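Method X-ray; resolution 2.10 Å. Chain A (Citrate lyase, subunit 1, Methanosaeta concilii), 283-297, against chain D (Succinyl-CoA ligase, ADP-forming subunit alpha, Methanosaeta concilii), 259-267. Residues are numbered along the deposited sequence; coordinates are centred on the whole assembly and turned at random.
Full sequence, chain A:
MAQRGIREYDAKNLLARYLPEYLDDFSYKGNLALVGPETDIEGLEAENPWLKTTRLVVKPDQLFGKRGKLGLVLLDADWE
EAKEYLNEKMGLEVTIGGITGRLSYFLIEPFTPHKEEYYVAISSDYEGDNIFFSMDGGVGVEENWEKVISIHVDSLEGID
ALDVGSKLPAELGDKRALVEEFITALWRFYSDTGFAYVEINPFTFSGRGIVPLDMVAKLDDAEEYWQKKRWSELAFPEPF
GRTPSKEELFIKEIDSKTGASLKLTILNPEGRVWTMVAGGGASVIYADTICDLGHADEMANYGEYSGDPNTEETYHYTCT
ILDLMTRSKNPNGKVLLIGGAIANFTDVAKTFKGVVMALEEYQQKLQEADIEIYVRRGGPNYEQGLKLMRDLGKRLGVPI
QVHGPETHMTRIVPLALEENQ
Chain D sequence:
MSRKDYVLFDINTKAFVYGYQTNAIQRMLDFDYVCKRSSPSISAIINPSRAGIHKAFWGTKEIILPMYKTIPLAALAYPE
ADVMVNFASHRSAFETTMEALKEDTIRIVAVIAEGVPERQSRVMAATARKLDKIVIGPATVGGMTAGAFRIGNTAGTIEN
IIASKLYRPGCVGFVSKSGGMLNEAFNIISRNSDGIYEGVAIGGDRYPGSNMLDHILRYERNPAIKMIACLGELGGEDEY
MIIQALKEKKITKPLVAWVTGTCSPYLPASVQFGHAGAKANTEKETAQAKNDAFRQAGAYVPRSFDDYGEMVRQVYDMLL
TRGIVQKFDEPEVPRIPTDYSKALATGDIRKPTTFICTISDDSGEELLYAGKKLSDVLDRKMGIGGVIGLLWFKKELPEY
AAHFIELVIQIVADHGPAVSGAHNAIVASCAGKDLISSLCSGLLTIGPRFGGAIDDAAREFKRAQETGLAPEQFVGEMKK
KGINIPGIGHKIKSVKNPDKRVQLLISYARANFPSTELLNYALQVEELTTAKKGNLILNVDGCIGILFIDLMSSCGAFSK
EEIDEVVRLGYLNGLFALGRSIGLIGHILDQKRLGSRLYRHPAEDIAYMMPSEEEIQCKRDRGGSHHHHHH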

# COMPACT_ATOMS: atom_id res chain seq x y z
N SER A 283 36.52 13.94 -46.20
CA SER A 283 37.91 14.07 -45.71
C SER A 283 38.94 13.91 -46.81
O SER A 283 39.96 14.61 -46.83
CB SER A 283 38.18 13.08 -44.58
OG SER A 283 37.83 11.76 -44.95
N VAL A 284 38.62 13.02 -47.76
CA VAL A 284 39.40 12.73 -48.95
C VAL A 284 39.37 13.98 -49.82
O VAL A 284 40.42 14.40 -50.30
CB VAL A 284 38.84 11.46 -49.67
CG1 VAL A 284 39.44 11.29 -51.05
CG2 VAL A 284 39.07 10.21 -48.83
N ILE A 285 38.17 14.59 -49.98
CA ILE A 285 37.98 15.80 -50.80
C ILE A 285 38.75 16.98 -50.22
O ILE A 285 39.36 17.72 -51.00
CB ILE A 285 36.48 16.12 -51.08
CG1 ILE A 285 35.82 14.96 -51.85
CG2 ILE A 285 36.33 17.46 -51.85
CD1 ILE A 285 34.30 14.98 -51.90
N TYR A 286 38.77 17.13 -48.88
CA TYR A 286 39.53 18.22 -48.24
C TYR A 286 41.02 18.04 -48.47
O TYR A 286 41.71 19.01 -48.76
CB TYR A 286 39.21 18.33 -46.74
CG TYR A 286 37.97 19.14 -46.42
CD1 TYR A 286 36.70 18.56 -46.47
CD2 TYR A 286 38.06 20.46 -46.01
CE1 TYR A 286 35.56 19.28 -46.12
CE2 TYR A 286 36.93 21.20 -45.65
CZ TYR A 286 35.68 20.60 -45.70
OH TYR A 286 34.55 21.28 -45.33
N ALA A 287 41.51 16.78 -48.41
CA ALA A 287 42.91 16.42 -48.69
C ALA A 287 43.24 16.70 -50.17
O ALA A 287 44.31 17.24 -50.46
CB ALA A 287 43.15 14.95 -48.35
N ASP A 288 42.30 16.38 -51.10
CA ASP A 288 42.46 16.63 -52.53
C ASP A 288 42.67 18.12 -52.79
O ASP A 288 43.59 18.48 -53.54
CB ASP A 288 41.25 16.13 -53.35
CG ASP A 288 41.04 14.62 -53.43
OD1 ASP A 288 41.88 13.87 -52.87
OD2 ASP A 288 40.03 14.19 -54.03
N THR A 289 41.85 18.99 -52.15
CA THR A 289 41.90 20.45 -52.29
C THR A 289 43.22 21.02 -51.75
O THR A 289 43.81 21.87 -52.42
CB THR A 289 40.66 21.11 -51.68
OG1 THR A 289 39.50 20.42 -52.14
CG2 THR A 289 40.54 22.58 -52.05
N ILE A 290 43.69 20.54 -50.57
CA ILE A 290 44.96 20.98 -49.97
C ILE A 290 46.13 20.65 -50.93
O ILE A 290 46.97 21.52 -51.16
CB ILE A 290 45.18 20.45 -48.52
CG1 ILE A 290 44.01 20.85 -47.57
CG2 ILE A 290 46.52 20.91 -47.94
CD1 ILE A 290 43.81 19.95 -46.30
N CYS A 291 46.16 19.42 -51.50
CA CYS A 291 47.17 18.96 -52.48
C CYS A 291 47.07 19.76 -53.77
O CYS A 291 48.10 20.07 -54.36
CB CYS A 291 47.03 17.47 -52.76
SG CYS A 291 47.43 16.42 -51.34
N ASP A 292 45.82 20.07 -54.21
CA ASP A 292 45.55 20.85 -55.42
C ASP A 292 46.07 22.29 -55.30
O ASP A 292 46.43 22.88 -56.32
CB ASP A 292 44.07 20.82 -55.83
CG ASP A 292 43.69 19.66 -56.73
OD1 ASP A 292 44.29 19.54 -57.82
OD2 ASP A 292 42.76 18.91 -56.37
N LEU A 293 46.16 22.82 -54.06
CA LEU A 293 46.70 24.16 -53.81
C LEU A 293 48.22 24.14 -53.56
O LEU A 293 48.82 25.19 -53.34
CB LEU A 293 45.93 24.87 -52.68
CG LEU A 293 44.53 25.36 -53.05
CD1 LEU A 293 43.68 25.53 -51.81
CD2 LEU A 293 44.57 26.66 -53.83
N GLY A 294 48.82 22.95 -53.63
CA GLY A 294 50.25 22.73 -53.47
C GLY A 294 50.76 22.67 -52.04
O GLY A 294 51.94 22.93 -51.79
N HIS A 295 49.87 22.29 -51.10
CA HIS A 295 50.23 22.22 -49.68
C HIS A 295 50.29 20.77 -49.16
O HIS A 295 50.13 20.54 -47.96
CB HIS A 295 49.28 23.10 -48.84
CG HIS A 295 49.37 24.56 -49.14
ND1 HIS A 295 50.06 25.43 -48.31
CD2 HIS A 295 48.85 25.27 -50.17
CE1 HIS A 295 49.95 26.62 -48.86
NE2 HIS A 295 49.23 26.58 -49.98
N ALA A 296 50.55 19.81 -50.08
CA ALA A 296 50.67 18.37 -49.78
C ALA A 296 51.70 18.12 -48.68
O ALA A 296 51.45 17.33 -47.77
CB ALA A 296 51.03 17.61 -51.03
N ASP A 297 52.82 18.86 -48.73
CA ASP A 297 53.94 18.83 -47.78
C ASP A 297 53.53 19.28 -46.37
O ASP A 297 53.90 18.62 -45.40
CB ASP A 297 55.11 19.67 -48.32
CG ASP A 297 55.50 19.37 -49.76
OD1 ASP A 297 55.27 18.23 -50.23
OD2 ASP A 297 56.09 20.27 -50.42
N VAL D 259 35.83 11.41 -59.63
CA VAL D 259 36.43 10.40 -58.76
C VAL D 259 37.36 11.13 -57.77
O VAL D 259 38.31 11.81 -58.17
CB VAL D 259 37.14 9.27 -59.56
CG1 VAL D 259 37.78 8.25 -58.63
CG2 VAL D 259 36.17 8.58 -60.52
N THR D 260 37.06 11.00 -56.47
CA THR D 260 37.83 11.62 -55.38
C THR D 260 39.07 10.76 -55.02
O THR D 260 39.08 9.56 -55.28
CB THR D 260 36.92 11.87 -54.18
OG1 THR D 260 36.61 10.61 -53.58
CG2 THR D 260 35.63 12.59 -54.55
N GLY D 261 40.08 11.38 -54.42
CA GLY D 261 41.31 10.70 -54.03
C GLY D 261 42.51 11.12 -54.84
O GLY D 261 43.45 10.34 -55.01
N THR D 262 42.50 12.37 -55.37
CA THR D 262 43.59 12.94 -56.16
C THR D 262 44.82 13.24 -55.27
O THR D 262 45.92 13.43 -55.79
CB THR D 262 43.12 14.14 -57.01
OG1 THR D 262 42.78 15.24 -56.17
CG2 THR D 262 41.95 13.79 -57.94
N CYS D 263 44.63 13.27 -53.94
CA CYS D 263 45.66 13.53 -52.93
C CYS D 263 46.67 12.38 -52.82
O CYS D 263 47.84 12.63 -52.54
CB CYS D 263 45.00 13.79 -51.58
SG CYS D 263 44.02 12.39 -50.95
N SER D 264 46.19 11.12 -52.97
CA SER D 264 46.94 9.87 -52.83
C SER D 264 48.37 9.86 -53.39
O SER D 264 49.26 9.50 -52.61
CB SER D 264 46.15 8.69 -53.41
OG SER D 264 46.77 7.45 -53.10
N PRO D 265 48.67 10.21 -54.68
CA PRO D 265 50.08 10.15 -55.14
C PRO D 265 51.07 11.06 -54.41
O PRO D 265 52.27 10.77 -54.43
CB PRO D 265 49.98 10.52 -56.63
CG PRO D 265 48.56 10.29 -56.99
CD PRO D 265 47.78 10.64 -55.77
N TYR D 266 50.58 12.14 -53.78
CA TYR D 266 51.40 13.11 -53.05
C TYR D 266 51.80 12.60 -51.66
O TYR D 266 52.78 13.07 -51.08
CB TYR D 266 50.63 14.43 -52.86
CG TYR D 266 50.15 15.11 -54.13
CD1 TYR D 266 48.92 14.80 -54.69
CD2 TYR D 266 50.88 16.16 -54.69
CE1 TYR D 266 48.45 15.47 -55.82
CE2 TYR D 266 50.42 16.83 -55.82
CZ TYR D 266 49.21 16.48 -56.39
OH TYR D 266 48.75 17.14 -57.50
N LEU D 267 51.00 11.67 -51.12
CA LEU D 267 51.12 11.07 -49.79
C LEU D 267 51.71 9.63 -49.86
O LEU D 267 51.87 9.13 -50.97
CB LEU D 267 49.71 11.04 -49.14
CG LEU D 267 48.82 12.27 -49.32
CD1 LEU D 267 47.37 11.93 -49.06
CD2 LEU D 267 49.27 13.44 -48.46

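One carboxylate does most of the polar work in this contact. The side chain of D288(A) reaches from a helix into the turn that follows a strand of chain D and takes up backbone NH groups there. G261(D) N donates to D288(A) OD2 at 2.8 Å, nearly in line. C263(D) N donates to D288(A) OD1 at 3.0 Å, with a more bent geometry. T262(D) N also lies 3.0 Å from D288(A) OD1. Three successive amides therefore gather around a single acid, and both of its oxygens are used. Aspartate suits the site because it offers two acceptors on a short side chain. The CA-to-CB bond of D288(A) points sideways, but chi1 is m and the carboxylate ends up nearer chain D. The acid is buried, and these amides supply donors to its oxygens.

G261(D) has phi/psi of 111/28. A CB here would be jammed against the preceding carbonyl oxygen, which by itself calls for glycine. The position is also close-packed: V284(A) CG1 is 3.4 Å from G261(D) N.

Apolar contacts lie along the helix before and after the acid. Earlier in the helix, I285(A) CG1 meets T260(D) CG2 at 3.6 Å. The methyl of T260(D) serves this contact, while its OG1 is hydrogen-bonded elsewhere in the structure. V284(A) points toward chain D and is buried.

C263(D) sits against the last turns of the helix. Its SG is 3.8 Å from A287(A) CB, and its CB is 3.6 Å from C291(A) SG. The two cysteines pack as small side chains, with no disulfide between them. The small side chain of A287(A) lets the loop come close: the CA atoms of D288(A) and C263(D) are 4.5 Å apart.

Farther along, Y266(D) covers C291(A). C291(A) CB lies over one face of the ring, 4.0 Å from the centroid of Y266(D), in a CH-pi contact. C291(A) SG is 4.5 Å from the same Y266(D) centroid, in an oblique sulfur-aromatic contact. A296(A) CB touches Y266(D) CB at 3.7 Å, so the tyrosine contacts both the helix and the loop beyond it. G294(A) is the first residue to leave helical phi/psi, in a Schellman motif, and its positive phi favours glycine. G294(A) does not touch the chain D stretch.

Together the two stretches bury 522 Å², both sides summed. D288(A), C291(A) and C263(D) each have more than 60 Å² covered by the other stretch. T289(A) faces away, and its OG1 donates to I285(A) O at 2.9 Å within the helix.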